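Local structure of thylakoid lumenal 15 kDa protein 1, chloroplastic (Arabidopsis thaliana, 3N90) at residues A[26-31]-A[41-46]; A[85-90]-A[131-136]; A[124-129]-A[135-140]. The protein is of unknown function but forms a right-handed quadrilateral beta helix of pentapeptide repeats in the chloroplast thylakoid lumen. The protein carries 2 engineered substitutions. All coordinates share one frame; numbering follows the deposited sequence.

How the contacts relate
The three contacts follow one another along a right-handed quadrilateral beta helix and into the C-terminal segment that probably caps it. Contact 1 lies toward the N-terminal end and joins neighbouring coils through the apolar interior. Contact 2, with its centre 16 Å from that of contact 1, brings the loop 131-136 back onto the outside of a later coil. Contact 3 folds the same returning chain against the loop A126-V129 after helix 116-125; its centre is 9 Å from that of contact 2, and the two share N135 and A136. They also touch, G134 C lying 3.4 Å from V129 CG1. Contacts 1 and 3 are 23 Å apart between centres, on opposite sides of the chain's centre.

Contact 1: A[26-31]-A[41-46]; sequences QTLIRQ and ANFKGA
A46 and Q26 meet without any conventional hydrogen bond between their segments: the polar element is a CA-H...O contact, with A46 CA 3.5 Å from Q26 O and an angle of only 121° at the hydrogen, so it is long and bent. The A46 methyl lies beside the same carbonyl, CB being 3.6 Å from Q26 O. The rest is hydrocarbon. L28 sends one branch, CD1, to the rim of the F43 ring; it lies in the ring plane, 4.0 Å from F43 CE1, and is therefore an edge contact. The same methyl reaches A46 CB at 4.3 Å. F43 is aimed inward with CG beside its backbone N (chi1 -67°), and the L28 and F43 side chains cross at about a right angle. The F43 ring meets that of F23 with the planes about 5° apart and packs edge-to-face with F33.

L28 and F43 each begin a type II beta turn, L28 to Q31 and F43 to A46, consistent with the corners of the quadrilateral beta helix, where the central residue of each pentapeptide faces the core. N42 OD1 accepts from K44 N in an Asx turn on the outside of this corner. Since the side-chain meetings are carbon to carbon and no hydrogen bond crosses, the contact is probably held by shape and exclusion of water, while directional cohesion between coils comes from backbone bonds such as those of Q26 and L28 with K47.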
loop_
_atom_site.group_PDB
_atom_site.type_symbol
_atom_site.label_atom_id
_atom_site.label_comp_id
_atom_site.label_asym_id
_atom_site.label_seq_id
_atom_site.Cartn_x
_atom_site.Cartn_y
_atom_site.Cartn_z
ATOM N N GLN A 26 10.087 -9.557 -1.212
ATOM C CA GLN A 26 11.315 -8.914 -1.630
ATOM C C GLN A 26 11.616 -7.662 -0.854
ATOM O O GLN A 26 10.701 -6.992 -0.354
ATOM C CB GLN A 26 11.267 -8.634 -3.110
ATOM C CG GLN A 26 11.010 -9.928 -3.875
ATOM C CD GLN A 26 11.296 -9.797 -5.315
ATOM O OE1 GLN A 26 11.051 -10.717 -6.096
ATOM N NE2 GLN A 26 11.809 -8.649 -5.701
ATOM N N THR A 27 12.910 -7.346 -0.759
ATOM C CA THR A 27 13.354 -6.121 -0.143
ATOM C C THR A 27 13.334 -5.035 -1.181
ATOM O O THR A 27 14.123 -5.054 -2.145
ATOM C CB THR A 27 14.760 -6.271 0.454
ATOM O OG1 THR A 27 14.733 -7.354 1.364
ATOM C CG2 THR A 27 15.164 -5.028 1.208
ATOM N N LEU A 28 12.389 -4.098 -1.004
ATOM C CA LEU A 28 12.173 -2.997 -1.926
ATOM C C LEU A 28 12.111 -1.638 -1.200
ATOM O O LEU A 28 11.275 -0.789 -1.498
ATOM C CB LEU A 28 10.886 -3.226 -2.736
ATOM C CG LEU A 28 10.851 -4.581 -3.473
ATOM C CD1 LEU A 28 9.431 -4.976 -3.779
ATOM C CD2 LEU A 28 11.687 -4.493 -4.713
ATOM N N ILE A 29 13.032 -1.441 -0.270
ATOM C CA ILE A 29 13.067 -0.215 0.503
ATOM C C ILE A 29 13.289 0.958 -0.431
ATOM O O ILE A 29 14.248 0.981 -1.200
ATOM C CB ILE A 29 14.166 -0.331 1.573
ATOM C CG1 ILE A 29 13.772 -1.416 2.598
ATOM C CG2 ILE A 29 14.480 1.041 2.168
ATOM C CD1 ILE A 29 14.867 -1.718 3.682
ATOM N N ARG A 30 12.390 1.942 -0.393
ATOM C CA ARG A 30 12.520 3.136 -1.214
ATOM C C ARG A 30 12.594 2.866 -2.736
ATOM O O ARG A 30 13.051 3.699 -3.482
ATOM C CB ARG A 30 13.696 4.012 -0.733
ATOM C CG ARG A 30 13.394 4.582 0.681
ATOM C CD ARG A 30 14.644 5.238 1.239
ATOM N NE ARG A 30 14.391 5.894 2.528
ATOM C CZ ARG A 30 15.285 6.016 3.499
ATOM N NH1 ARG A 30 16.490 5.466 3.370
ATOM N NH2 ARG A 30 14.959 6.668 4.618
ATOM N N GLN A 31 12.062 1.714 -3.133
ATOM C CA GLN A 31 11.868 1.407 -4.554
ATOM C C GLN A 31 10.929 2.447 -5.192
ATOM O O GLN A 31 9.903 2.860 -4.585
ATOM C CB GLN A 31 11.284 0.018 -4.711
ATOM C CG GLN A 31 11.546 -0.564 -6.113
ATOM C CD GLN A 31 13.019 -0.819 -6.389
ATOM O OE1 GLN A 31 13.772 -1.229 -5.481
ATOM N NE2 GLN A 31 13.448 -0.590 -7.649
ATOM N N ALA A 41 -0.319 -7.142 -9.192
ATOM C CA ALA A 41 1.054 -7.423 -8.797
ATOM C C ALA A 41 1.017 -8.044 -7.418
ATOM O O ALA A 41 0.112 -7.761 -6.643
ATOM C CB ALA A 41 1.917 -6.165 -8.773
ATOM N N ASN A 42 2.017 -8.864 -7.121
ATOM C CA ASN A 42 2.139 -9.520 -5.829
ATOM C C ASN A 42 3.250 -8.903 -4.985
ATOM O O ASN A 42 4.440 -9.072 -5.278
ATOM C CB ASN A 42 2.439 -11.010 -6.045
ATOM C CG ASN A 42 2.309 -11.837 -4.765
ATOM O OD1 ASN A 42 2.074 -11.311 -3.682
ATOM N ND2 ASN A 42 2.482 -13.154 -4.909
ATOM N N PHE A 43 2.861 -8.134 -3.964
ATOM C CA PHE A 43 3.822 -7.599 -2.982
ATOM C C PHE A 43 3.628 -8.218 -1.600
ATOM O O PHE A 43 3.974 -7.602 -0.610
ATOM C CB PHE A 43 3.698 -6.068 -2.822
ATOM C CG PHE A 43 4.109 -5.269 -4.060
ATOM C CD1 PHE A 43 5.454 -4.983 -4.301
ATOM C CD2 PHE A 43 3.158 -4.830 -4.972
ATOM C CE1 PHE A 43 5.868 -4.240 -5.403
ATOM C CE2 PHE A 43 3.561 -4.087 -6.122
ATOM C CZ PHE A 43 4.930 -3.805 -6.323
ATOM N N LYS A 44 3.053 -9.414 -1.526
ATOM C CA LYS A 44 2.737 -9.972 -0.199
ATOM C C LYS A 44 3.995 -10.078 0.652
ATOM O O LYS A 44 4.995 -10.628 0.195
ATOM C CB LYS A 44 2.058 -11.342 -0.331
ATOM C CG LYS A 44 1.745 -11.994 1.024
ATOM C CD LYS A 44 0.785 -13.163 0.842
ATOM C CE LYS A 44 0.266 -13.620 2.197
ATOM N NZ LYS A 44 -0.787 -14.644 2.049
ATOM N N GLY A 45 3.969 -9.500 1.850
ATOM C CA GLY A 45 5.128 -9.504 2.763
ATOM C C GLY A 45 6.374 -8.805 2.275
ATOM O O GLY A 45 7.471 -9.011 2.830
ATOM N N ALA A 46 6.244 -7.988 1.219
ATOM C CA ALA A 46 7.376 -7.224 0.742
ATOM C C ALA A 46 7.775 -6.136 1.754
ATOM O O ALA A 46 6.955 -5.681 2.565
ATOM C CB ALA A 46 7.092 -6.606 -0.606
#

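Contact 2: A[85-90]-A[131-136]; sequences NANLEG and ATTGNA
N85 and A131 mark the closest approach of the two backbones, CA to CA 5.7 Å, and N85 has a positive phi, a turn conformation with its side chain directed at the returning loop. The N85 amide makes the one hydrogen bond across: A131 N donates to N85 OD1 at 2.7 Å, nearly straight at 170°. The donor stands above the carbonyl plane, 47° out of it, so the bond is short and linear at hydrogen yet misses the lone-pair directions. The A131 methyl lies close by, with CB 3.3 Å from N85 OD1.

A second asparagine makes a looser meeting, N87 ND2 touching T133 CG2 at 3.7 Å as the two side chains cross at about a right angle. With CG anti to its backbone N (chi1 -175°), N87 brings OD1 over its own chain, where it accepts from E89 N at 2.9 Å in an Asx turn. N87 precedes L88, which packs on L68 of the neighbouring coil as the inward residue of a pentapeptide repeat, while the bond from N87 CA to its CB points to the loop 131-136, arriving after helix 116-125. T133 is fixed from its other branch: OG1 takes N135 N at 3.2 Å in an ST turn and is hydrogen-bonded to D108 OD2. D108 OD2 also receives N135 ND2.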
loop_
_atom_site.group_PDB
_atom_site.type_symbol
_atom_site.label_atom_id
_atom_site.label_comp_id
_atom_site.label_asym_id
_atom_site.label_seq_id
_atom_site.Cartn_x
_atom_site.Cartn_y
_atom_site.Cartn_z
ATOM N N ASN A 85 -3.336 -6.703 7.161
ATOM C CA ASN A 85 -2.154 -6.650 8.011
ATOM C C ASN A 85 -0.984 -5.795 7.502
ATOM O O ASN A 85 0.137 -5.904 8.005
ATOM C CB ASN A 85 -1.671 -8.073 8.334
ATOM C CG ASN A 85 -2.602 -8.798 9.296
ATOM O OD1 ASN A 85 -2.967 -8.249 10.332
ATOM N ND2 ASN A 85 -2.959 -10.032 8.969
ATOM N N ALA A 86 -1.244 -4.932 6.527
ATOM C CA ALA A 86 -0.213 -4.095 5.984
ATOM C C ALA A 86 0.076 -2.977 6.976
ATOM O O ALA A 86 -0.857 -2.426 7.612
ATOM C CB ALA A 86 -0.643 -3.529 4.610
ATOM N N ASN A 87 1.344 -2.657 7.139
ATOM C CA ASN A 87 1.723 -1.548 8.006
ATOM C C ASN A 87 1.945 -0.262 7.195
ATOM O O ASN A 87 2.937 -0.116 6.466
ATOM C CB ASN A 87 2.922 -1.895 8.924
ATOM C CG ASN A 87 3.240 -0.783 9.915
ATOM O OD1 ASN A 87 2.553 0.242 9.964
ATOM N ND2 ASN A 87 4.282 -0.977 10.721
ATOM N N LEU A 88 0.978 0.668 7.259
ATOM C CA LEU A 88 1.154 1.950 6.566
ATOM C C LEU A 88 1.603 3.095 7.462
ATOM O O LEU A 88 1.419 4.250 7.121
ATOM C CB LEU A 88 -0.124 2.345 5.751
ATOM C CG LEU A 88 -0.507 1.329 4.664
ATOM C CD1 LEU A 88 -1.469 0.284 5.215
ATOM C CD2 LEU A 88 -1.159 2.017 3.499
ATOM N N GLU A 89 2.191 2.775 8.620
ATOM C CA GLU A 89 2.562 3.846 9.536
ATOM C C GLU A 89 3.320 4.970 8.826
ATOM O O GLU A 89 4.380 4.751 8.197
ATOM C CB GLU A 89 3.331 3.248 10.718
ATOM C CG GLU A 89 4.014 4.198 11.660
ATOM C CD GLU A 89 5.246 3.490 12.281
ATOM O OE1 GLU A 89 5.150 2.277 12.644
ATOM O OE2 GLU A 89 6.306 4.139 12.373
ATOM N N GLY A 90 2.770 6.187 8.882
ATOM C CA GLY A 90 3.426 7.358 8.317
ATOM C C GLY A 90 3.494 7.466 6.797
ATOM O O GLY A 90 4.236 8.291 6.238
ATOM N N ALA A 131 -1.691 -7.844 12.626
ATOM C CA ALA A 131 -0.946 -9.052 13.080
ATOM C C ALA A 131 0.451 -8.709 13.544
ATOM O O ALA A 131 1.061 -9.482 14.291
ATOM C CB ALA A 131 -0.856 -10.093 11.979
ATOM N N THR A 132 0.956 -7.569 13.069
ATOM C CA THR A 132 2.320 -7.103 13.340
ATOM C C THR A 132 2.390 -6.120 14.490
ATOM O O THR A 132 3.209 -6.289 15.386
ATOM C CB THR A 132 3.026 -6.517 12.044
ATOM O OG1 THR A 132 3.251 -7.582 11.112
ATOM C CG2 THR A 132 4.338 -5.833 12.370
ATOM N N THR A 133 1.521 -5.108 14.496
ATOM C CA THR A 133 1.636 -4.032 15.485
ATOM C C THR A 133 0.611 -4.101 16.637
ATOM O O THR A 133 0.764 -3.424 17.642
ATOM C CB THR A 133 1.536 -2.596 14.866
ATOM O OG1 THR A 133 0.194 -2.358 14.417
ATOM C CG2 THR A 133 2.546 -2.382 13.716
ATOM N N GLY A 134 -0.446 -4.876 16.487
ATOM C CA GLY A 134 -1.474 -4.862 17.530
ATOM C C GLY A 134 -2.127 -3.480 17.713
ATOM O O GLY A 134 -2.713 -3.175 18.771
ATOM N N ASN A 135 -1.992 -2.619 16.706
ATOM C CA ASN A 135 -2.791 -1.394 16.645
ATOM C C ASN A 135 -4.145 -1.718 16.007
ATOM O O ASN A 135 -4.254 -2.575 15.116
ATOM C CB ASN A 135 -2.052 -0.266 15.928
ATOM C CG ASN A 135 -1.048 0.421 16.805
ATOM O OD1 ASN A 135 -1.171 0.398 18.041
ATOM N ND2 ASN A 135 -0.051 1.063 16.189
ATOM N N ALA A 136 -5.209 -1.091 16.493
ATOM C CA ALA A 136 -6.522 -1.428 15.958
ATOM C C ALA A 136 -6.766 -0.522 14.757
ATOM O O ALA A 136 -6.534 0.687 14.850
ATOM C CB ALA A 136 -7.611 -1.239 17.015
#

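Contact 3: A[124-129]-A[135-140]; sequences KVADGV and NATRDT
G128 O is gripped by two donors: T137 N, at 3.0 Å and almost perfectly straight (177°), and water 1, which donates to G128 O at 2.8 Å. The water also accepts from R138 N at 2.7 Å, so one carbonyl serves two successive amides at the start of helix 137-140, directly or through water. R138 reaches back to the 124-129 segment, its chain bent at chi3, which brings NH1 to A126 O at 3.0 Å. That oxygen lies at the guanidinium edge, 8° out of its plane, and NH1 also bonds C123 O, the last turn of helix 116-125. T137 turns its CG2 methyl, anti to the backbone N, onto A126 CB at 3.9 Å, while its OG1 bonds A107 O. V129 CG1 presses on N135 O at 3.3 Å.

The touching parts, 126-129 and 135-138, run nearly antiparallel, 161° apart, with a single beta bridge between V129 and A136. A136 is the N-cap residue of helix 137-140. The C123-C143 disulfide brackets the contact, and the arrangement is consistent with a C-terminal cap on the coil of this beta helix.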
loop_
_atom_site.group_PDB
_atom_site.type_symbol
_atom_site.label_atom_id
_atom_site.label_comp_id
_atom_site.label_asym_id
_atom_site.label_seq_id
_atom_site.Cartn_x
_atom_site.Cartn_y
_atom_site.Cartn_z
ATOM N N LYS A 124 -15.666 3.058 6.920
ATOM C CA LYS A 124 -16.800 2.205 6.590
ATOM C C LYS A 124 -16.348 0.799 6.393
ATOM O O LYS A 124 -17.142 -0.130 6.549
ATOM C CB LYS A 124 -17.494 2.625 5.284
ATOM C CG LYS A 124 -18.368 3.827 5.446
ATOM C CD LYS A 124 -18.909 4.268 4.103
ATOM C CE LYS A 124 -19.729 5.543 4.284
ATOM N NZ LYS A 124 -20.003 6.103 2.954
ATOM N N VAL A 125 -15.099 0.626 5.963
ATOM C CA VAL A 125 -14.649 -0.724 5.646
ATOM C C VAL A 125 -13.581 -1.219 6.627
ATOM O O VAL A 125 -13.075 -2.325 6.430
ATOM C CB VAL A 125 -14.131 -0.854 4.171
ATOM C CG1 VAL A 125 -15.284 -0.739 3.145
ATOM C CG2 VAL A 125 -13.033 0.155 3.899
ATOM N N ALA A 126 -13.263 -0.413 7.660
ATOM C CA ALA A 126 -12.166 -0.673 8.608
ATOM C C ALA A 126 -12.511 -1.589 9.769
ATOM O O ALA A 126 -13.507 -1.383 10.481
ATOM C CB ALA A 126 -11.581 0.646 9.152
ATOM N N ASP A 127 -11.656 -2.588 9.967
ATOM C CA ASP A 127 -11.756 -3.478 11.120
ATOM C C ASP A 127 -10.427 -4.197 11.409
ATOM O O ASP A 127 -9.455 -4.045 10.675
ATOM C CB ASP A 127 -12.964 -4.435 10.981
ATOM C CG ASP A 127 -12.772 -5.533 9.949
ATOM O OD1 ASP A 127 -11.709 -5.637 9.292
ATOM O OD2 ASP A 127 -13.719 -6.335 9.810
ATOM N N GLY A 128 -10.364 -4.922 12.519
ATOM C CA GLY A 128 -9.223 -5.782 12.755
ATOM C C GLY A 128 -8.092 -5.162 13.510
ATOM O O GLY A 128 -8.080 -3.940 13.814
ATOM N N VAL A 129 -7.125 -6.029 13.820
ATOM C CA VAL A 129 -5.910 -5.635 14.491
ATOM C C VAL A 129 -4.765 -6.120 13.621
ATOM O O VAL A 129 -4.815 -7.212 13.054
ATOM C CB VAL A 129 -5.740 -6.270 15.913
ATOM C CG1 VAL A 129 -4.784 -5.430 16.748
ATOM C CG2 VAL A 129 -7.091 -6.386 16.628
ATOM N N ASN A 135 -1.992 -2.619 16.706
ATOM C CA ASN A 135 -2.791 -1.394 16.645
ATOM C C ASN A 135 -4.145 -1.718 16.007
ATOM O O ASN A 135 -4.254 -2.575 15.116
ATOM C CB ASN A 135 -2.052 -0.266 15.928
ATOM C CG ASN A 135 -1.048 0.421 16.805
ATOM O OD1 ASN A 135 -1.171 0.398 18.041
ATOM N ND2 ASN A 135 -0.051 1.063 16.189
ATOM N N ALA A 136 -5.209 -1.091 16.493
ATOM C CA ALA A 136 -6.522 -1.428 15.958
ATOM C C ALA A 136 -6.766 -0.522 14.757
ATOM O O ALA A 136 -6.534 0.687 14.850
ATOM C CB ALA A 136 -7.611 -1.239 17.015
ATOM N N THR A 137 -7.195 -1.110 13.636
ATOM C CA THR A 137 -7.222 -0.368 12.349
ATOM C C THR A 137 -8.056 0.876 12.491
ATOM O O THR A 137 -7.624 1.945 12.110
ATOM C CB THR A 137 -7.717 -1.225 11.163
ATOM O OG1 THR A 137 -6.772 -2.274 10.932
ATOM C CG2 THR A 137 -7.855 -0.372 9.861
ATOM N N ARG A 138 -9.213 0.724 13.129
ATOM C CA ARG A 138 -10.146 1.829 13.427
ATOM C C ARG A 138 -9.553 2.924 14.291
ATOM O O ARG A 138 -9.905 4.085 14.120
ATOM C CB ARG A 138 -11.407 1.280 14.094
ATOM C CG ARG A 138 -12.186 0.297 13.236
ATOM C CD ARG A 138 -13.543 -0.012 13.828
ATOM N NE ARG A 138 -14.451 1.140 13.839
ATOM C CZ ARG A 138 -15.046 1.650 12.757
ATOM N NH1 ARG A 138 -14.822 1.147 11.549
ATOM N NH2 ARG A 138 -15.863 2.683 12.872
ATOM N N ASP A 139 -8.673 2.558 15.235
ATOM C CA ASP A 139 -7.997 3.555 16.068
ATOM C C ASP A 139 -6.951 4.325 15.304
ATOM O O ASP A 139 -6.816 5.542 15.467
ATOM C CB ASP A 139 -7.374 2.907 17.303
ATOM C CG ASP A 139 -8.409 2.383 18.262
ATOM O OD1 ASP A 139 -9.529 2.941 18.275
ATOM O OD2 ASP A 139 -8.100 1.424 19.001
ATOM N N THR A 140 -6.179 3.629 14.461
ATOM C CA THR A 140 -5.170 4.305 13.664
ATOM C C THR A 140 -5.836 5.278 12.722
ATOM O O THR A 140 -5.259 6.304 12.388
ATOM C CB THR A 140 -4.273 3.299 12.883
ATOM O OG1 THR A 140 -5.049 2.609 11.900
ATOM C CG2 THR A 140 -3.671 2.285 13.856
HETATM O O HOH W 1 -9.857 -1.750 14.017
#